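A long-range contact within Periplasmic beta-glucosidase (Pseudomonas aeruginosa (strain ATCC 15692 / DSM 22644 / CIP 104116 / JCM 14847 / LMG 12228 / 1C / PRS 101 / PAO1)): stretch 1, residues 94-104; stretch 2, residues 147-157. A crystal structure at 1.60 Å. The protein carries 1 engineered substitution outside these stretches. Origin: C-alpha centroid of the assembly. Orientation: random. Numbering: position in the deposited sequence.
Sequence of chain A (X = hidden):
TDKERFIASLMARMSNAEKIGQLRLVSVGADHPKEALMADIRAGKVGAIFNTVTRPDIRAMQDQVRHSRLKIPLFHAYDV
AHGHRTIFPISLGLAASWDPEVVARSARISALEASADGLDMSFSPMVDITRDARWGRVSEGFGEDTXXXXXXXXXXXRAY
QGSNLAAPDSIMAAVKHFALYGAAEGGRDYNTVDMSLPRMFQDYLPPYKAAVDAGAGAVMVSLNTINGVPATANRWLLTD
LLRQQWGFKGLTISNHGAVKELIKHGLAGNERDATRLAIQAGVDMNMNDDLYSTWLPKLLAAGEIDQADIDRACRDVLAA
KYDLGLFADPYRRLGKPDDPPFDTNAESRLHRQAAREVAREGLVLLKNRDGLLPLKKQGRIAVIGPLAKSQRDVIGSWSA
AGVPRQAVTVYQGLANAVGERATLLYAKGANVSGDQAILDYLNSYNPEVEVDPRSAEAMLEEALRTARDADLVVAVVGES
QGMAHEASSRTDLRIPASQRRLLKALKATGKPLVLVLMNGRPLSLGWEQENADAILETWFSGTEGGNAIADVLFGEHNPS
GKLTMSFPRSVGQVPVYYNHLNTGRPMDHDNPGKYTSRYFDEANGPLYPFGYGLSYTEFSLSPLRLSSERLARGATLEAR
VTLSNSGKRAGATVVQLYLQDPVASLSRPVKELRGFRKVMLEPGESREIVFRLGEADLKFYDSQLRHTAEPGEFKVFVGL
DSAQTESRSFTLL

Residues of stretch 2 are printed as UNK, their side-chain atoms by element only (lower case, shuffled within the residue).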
# COMPACT_ATOMS: atom_id res chain seq x y z
N LEU A 94 14.23 -19.15 9.57
CA LEU A 94 15.68 -19.28 9.37
C LEU A 94 16.33 -17.91 9.46
O LEU A 94 17.43 -17.79 10.00
CB LEU A 94 15.98 -19.89 8.00
CG LEU A 94 15.51 -21.32 7.78
CD1 LEU A 94 15.69 -21.77 6.33
CD2 LEU A 94 16.30 -22.25 8.71
N ALA A 95 15.73 -16.88 8.87
CA ALA A 95 16.30 -15.53 8.90
C ALA A 95 16.42 -15.06 10.35
O ALA A 95 17.36 -14.35 10.65
CB ALA A 95 15.45 -14.58 8.08
N ALA A 96 15.48 -15.44 11.20
CA ALA A 96 15.45 -14.98 12.59
C ALA A 96 16.63 -15.54 13.36
O ALA A 96 16.87 -15.08 14.50
CB ALA A 96 14.14 -15.32 13.26
N SER A 97 17.34 -16.53 12.81
CA SER A 97 18.61 -16.99 13.42
C SER A 97 19.69 -15.90 13.36
O SER A 97 20.66 -16.02 14.12
CB SER A 97 19.10 -18.26 12.78
OG SER A 97 19.70 -18.00 11.50
N TRP A 98 19.63 -15.00 12.38
CA TRP A 98 20.70 -13.99 12.18
C TRP A 98 22.08 -14.66 12.12
O TRP A 98 23.08 -14.08 12.58
CB TRP A 98 20.66 -12.91 13.26
CG TRP A 98 19.50 -11.97 13.13
CD1 TRP A 98 18.21 -12.21 13.46
CD2 TRP A 98 19.54 -10.65 12.62
NE1 TRP A 98 17.43 -11.12 13.21
CE2 TRP A 98 18.23 -10.12 12.72
CE3 TRP A 98 20.56 -9.83 12.12
CZ2 TRP A 98 17.92 -8.83 12.32
CZ3 TRP A 98 20.26 -8.55 11.78
CH2 TRP A 98 18.95 -8.06 11.84
N ASP A 99 22.16 -15.82 11.49
CA ASP A 99 23.42 -16.60 11.52
C ASP A 99 23.57 -17.24 10.15
O ASP A 99 22.94 -18.22 9.86
CB ASP A 99 23.40 -17.61 12.66
CG ASP A 99 24.76 -18.29 12.77
OD1 ASP A 99 25.55 -18.17 11.83
OD2 ASP A 99 25.00 -18.86 13.81
N PRO A 100 24.38 -16.65 9.28
CA PRO A 100 24.62 -17.23 7.97
C PRO A 100 25.05 -18.69 8.04
O PRO A 100 24.74 -19.45 7.13
CB PRO A 100 25.71 -16.32 7.39
CG PRO A 100 25.59 -15.03 8.14
CD PRO A 100 25.12 -15.40 9.51
N GLU A 101 25.77 -19.11 9.09
CA GLU A 101 26.16 -20.55 9.16
C GLU A 101 24.96 -21.45 9.42
O GLU A 101 24.94 -22.60 8.90
CB GLU A 101 27.23 -20.79 10.22
CG GLU A 101 28.53 -20.11 9.83
CD GLU A 101 29.79 -20.77 10.37
OE1 GLU A 101 29.75 -21.37 11.49
OE2 GLU A 101 30.83 -20.68 9.66
N VAL A 102 23.97 -21.01 10.17
CA VAL A 102 22.77 -21.84 10.40
C VAL A 102 22.01 -21.95 9.08
O VAL A 102 21.51 -23.04 8.70
CB VAL A 102 21.92 -21.17 11.49
CG1 VAL A 102 20.56 -21.81 11.62
CG2 VAL A 102 22.67 -21.21 12.80
N VAL A 103 21.84 -20.81 8.41
CA VAL A 103 21.12 -20.81 7.13
C VAL A 103 21.87 -21.70 6.14
O VAL A 103 21.18 -22.53 5.47
CB VAL A 103 20.91 -19.38 6.61
CG1 VAL A 103 20.24 -19.41 5.25
CG2 VAL A 103 20.10 -18.59 7.62
N ALA A 104 23.19 -21.59 6.06
CA ALA A 104 23.99 -22.43 5.14
C ALA A 104 23.75 -23.90 5.46
O ALA A 104 23.64 -24.74 4.56
CB ALA A 104 25.46 -22.11 5.22
N UNK A 147 19.80 -5.62 3.20
CA UNK A 147 21.13 -6.10 3.60
C UNK A 147 21.08 -7.58 3.99
O UNK A 147 21.88 -8.44 3.49
c UNK A 147 23.30 -6.44 6.13
c UNK A 147 25.67 -6.29 5.89
c UNK A 147 24.22 -5.01 4.49
c UNK A 147 21.75 -5.18 4.65
c UNK A 147 23.11 -5.56 5.10
c UNK A 147 24.57 -6.86 6.52
c UNK A 147 25.49 -5.38 4.90
o UNK A 147 27.00 -6.48 6.21
N UNK A 148 20.21 -7.91 4.93
CA UNK A 148 20.17 -9.26 5.47
C UNK A 148 19.71 -10.21 4.34
O UNK A 148 20.32 -11.29 4.21
c UNK A 148 19.21 -9.30 6.66
c UNK A 148 20.41 -11.21 7.76
c UNK A 148 19.06 -10.67 7.28
c UNK A 148 18.10 -10.58 8.44
N UNK A 149 18.65 -9.87 3.61
CA UNK A 149 18.15 -10.78 2.57
C UNK A 149 19.23 -10.98 1.48
O UNK A 149 19.39 -12.14 0.99
c UNK A 149 16.84 -10.30 1.98
c UNK A 149 16.41 -11.11 0.77
o UNK A 149 15.86 -10.37 3.04
N UNK A 150 19.96 -9.93 1.14
CA UNK A 150 21.05 -10.03 0.13
C UNK A 150 22.14 -10.99 0.64
O UNK A 150 22.62 -11.85 -0.13
c UNK A 150 21.60 -8.72 -0.24
o UNK A 150 20.60 -7.95 -0.89
N UNK A 151 22.52 -10.85 1.89
CA UNK A 151 23.56 -11.72 2.47
C UNK A 151 23.07 -13.17 2.43
O UNK A 151 23.82 -14.07 1.97
c UNK A 151 23.82 -11.24 3.90
c UNK A 151 24.63 -13.26 5.17
c UNK A 151 25.31 -11.04 5.86
c UNK A 151 24.97 -11.90 4.65
N UNK A 152 21.87 -13.44 2.91
CA UNK A 152 21.34 -14.81 3.00
C UNK A 152 21.11 -15.39 1.59
O UNK A 152 21.28 -16.57 1.43
c UNK A 152 20.38 -14.44 5.34
c UNK A 152 21.53 -15.27 5.97
c UNK A 152 19.12 -14.69 6.13
c UNK A 152 20.10 -14.85 3.89
N UNK A 153 20.76 -14.56 0.60
CA UNK A 153 20.59 -15.00 -0.79
C UNK A 153 21.90 -15.63 -1.27
O UNK A 153 21.87 -16.75 -1.78
o UNK A 153 20.25 -14.12 -3.04
c UNK A 153 20.18 -13.82 -1.64
N UNK A 154 23.00 -14.93 -1.09
CA UNK A 154 24.32 -15.44 -1.51
C UNK A 154 24.69 -16.69 -0.73
O UNK A 154 25.17 -17.66 -1.31
N UNK A 155 24.45 -16.71 0.56
CA UNK A 155 24.75 -17.91 1.41
C UNK A 155 24.00 -19.15 0.92
O UNK A 155 24.58 -20.24 0.80
c UNK A 155 24.40 -17.59 2.88
c UNK A 155 24.36 -18.83 3.72
c UNK A 155 25.36 -16.58 3.44
N UNK A 156 22.72 -19.01 0.62
CA UNK A 156 21.88 -20.12 0.17
C UNK A 156 22.42 -20.64 -1.17
O UNK A 156 22.57 -21.85 -1.31
c UNK A 156 19.69 -19.28 1.22
c UNK A 156 18.06 -21.57 1.05
s UNK A 156 19.16 -20.69 2.16
c UNK A 156 20.45 -19.65 -0.06
N UNK A 157 22.71 -19.76 -2.09
CA UNK A 157 23.24 -20.20 -3.40
C UNK A 157 24.55 -20.98 -3.22
O UNK A 157 24.71 -22.07 -3.79
c UNK A 157 24.21 -19.40 -5.57
c UNK A 157 23.44 -19.01 -4.33
c UNK A 157 22.09 -18.42 -4.70

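Position 147 opens a helical stretch with one carbon leading to a six-carbon ring that bears an oxygen. Nothing of stretch 1 lies within contact distance. The residue is Tyr147.

At position 148 there are four carbons, forked at the second, and CA-to-CB points toward stretch 1. One terminal carbon sits 4.3 Å from Trp98 CZ2, over the face of the indole. A fork at the second carbon means leucine: Leu148, chi1 t and chi2 p. Its CD2 lies 4.2 Å from the centroid of the Trp98 six-membered ring and 5° off the ring normal, an almost ideal CH-pi contact. Trp98 CA-to-CB points away, yet its ring end comes back to meet this methyl.

Position 149 has one carbon carrying an oxygen and a carbon, directed away from the partner: Thr149. Position 150 has one carbon and then an oxygen, far out of reach, which makes it Ser150. Polar groups are thus placed where stretch 1 is not.

Position 151 again shows four carbons forked at the second. It leaves the backbone sideways, but its end comes nearer, and one branch tip reaches to 3.6 Å from Pro100 CG. This is Leu151, and the tip is CD2.

Position 152 has the same four carbons and the same fork. One tip is 4.0 Å from Ala95 CA; the other is 4.0 Å from Val103 CG2, and the first lies near that methyl too. It is Leu152; CD1 is the tip near Ala95, and both CD1 and CD2 lie near Val103. In the m,t rotamer the side chain touches both Ala95, the first residue of the turn, and Val103 in the helix that follows.

Position 153, one carbon and an oxygen pointing away, is Ser153, its hydroxyl bonded elsewhere in the structure. Position 154 has no side-chain atoms at all and is Gly154; even an ideal CB here would find nothing of stretch 1 within 5.5 Å.

Position 155 has three carbons, the first carrying the other two, and CA-to-CB points toward the partner. One tip is 3.5 Å from Pro100 O and 3.8 Å from Ala104 CB, while the other is 4.0 Å from Pro100 CB. The fork at the first carbon gives Val155, with CG1 and CG2 in that order.

Position 156 is an unbranched chain of two carbons, a sulfur and a carbon, the sulfur 3.5 Å from Val103 CG1. Only methionine fits: Met156, folded m,m,m, with SD against the valine. Position 157, three carbons forked at the first, is out of reach: Val157.

The contact works by apolar packing, without a hydrogen bond across it. The helices 100-104 and 147-157 cross at -40° with axes 9.1 Å apart, and contacts recur at 148, 151, 152, 155 and 156, the three-and-four spacing of one helical face. Within stretch 1, Asp99 caps the helix, with OD1 accepting from Glu101 N at 2.9 Å; Pro100, Val103 and Ala104 of that helix pack against the partner.

Stretch 2 (147-157) YLTSLLSGVMV
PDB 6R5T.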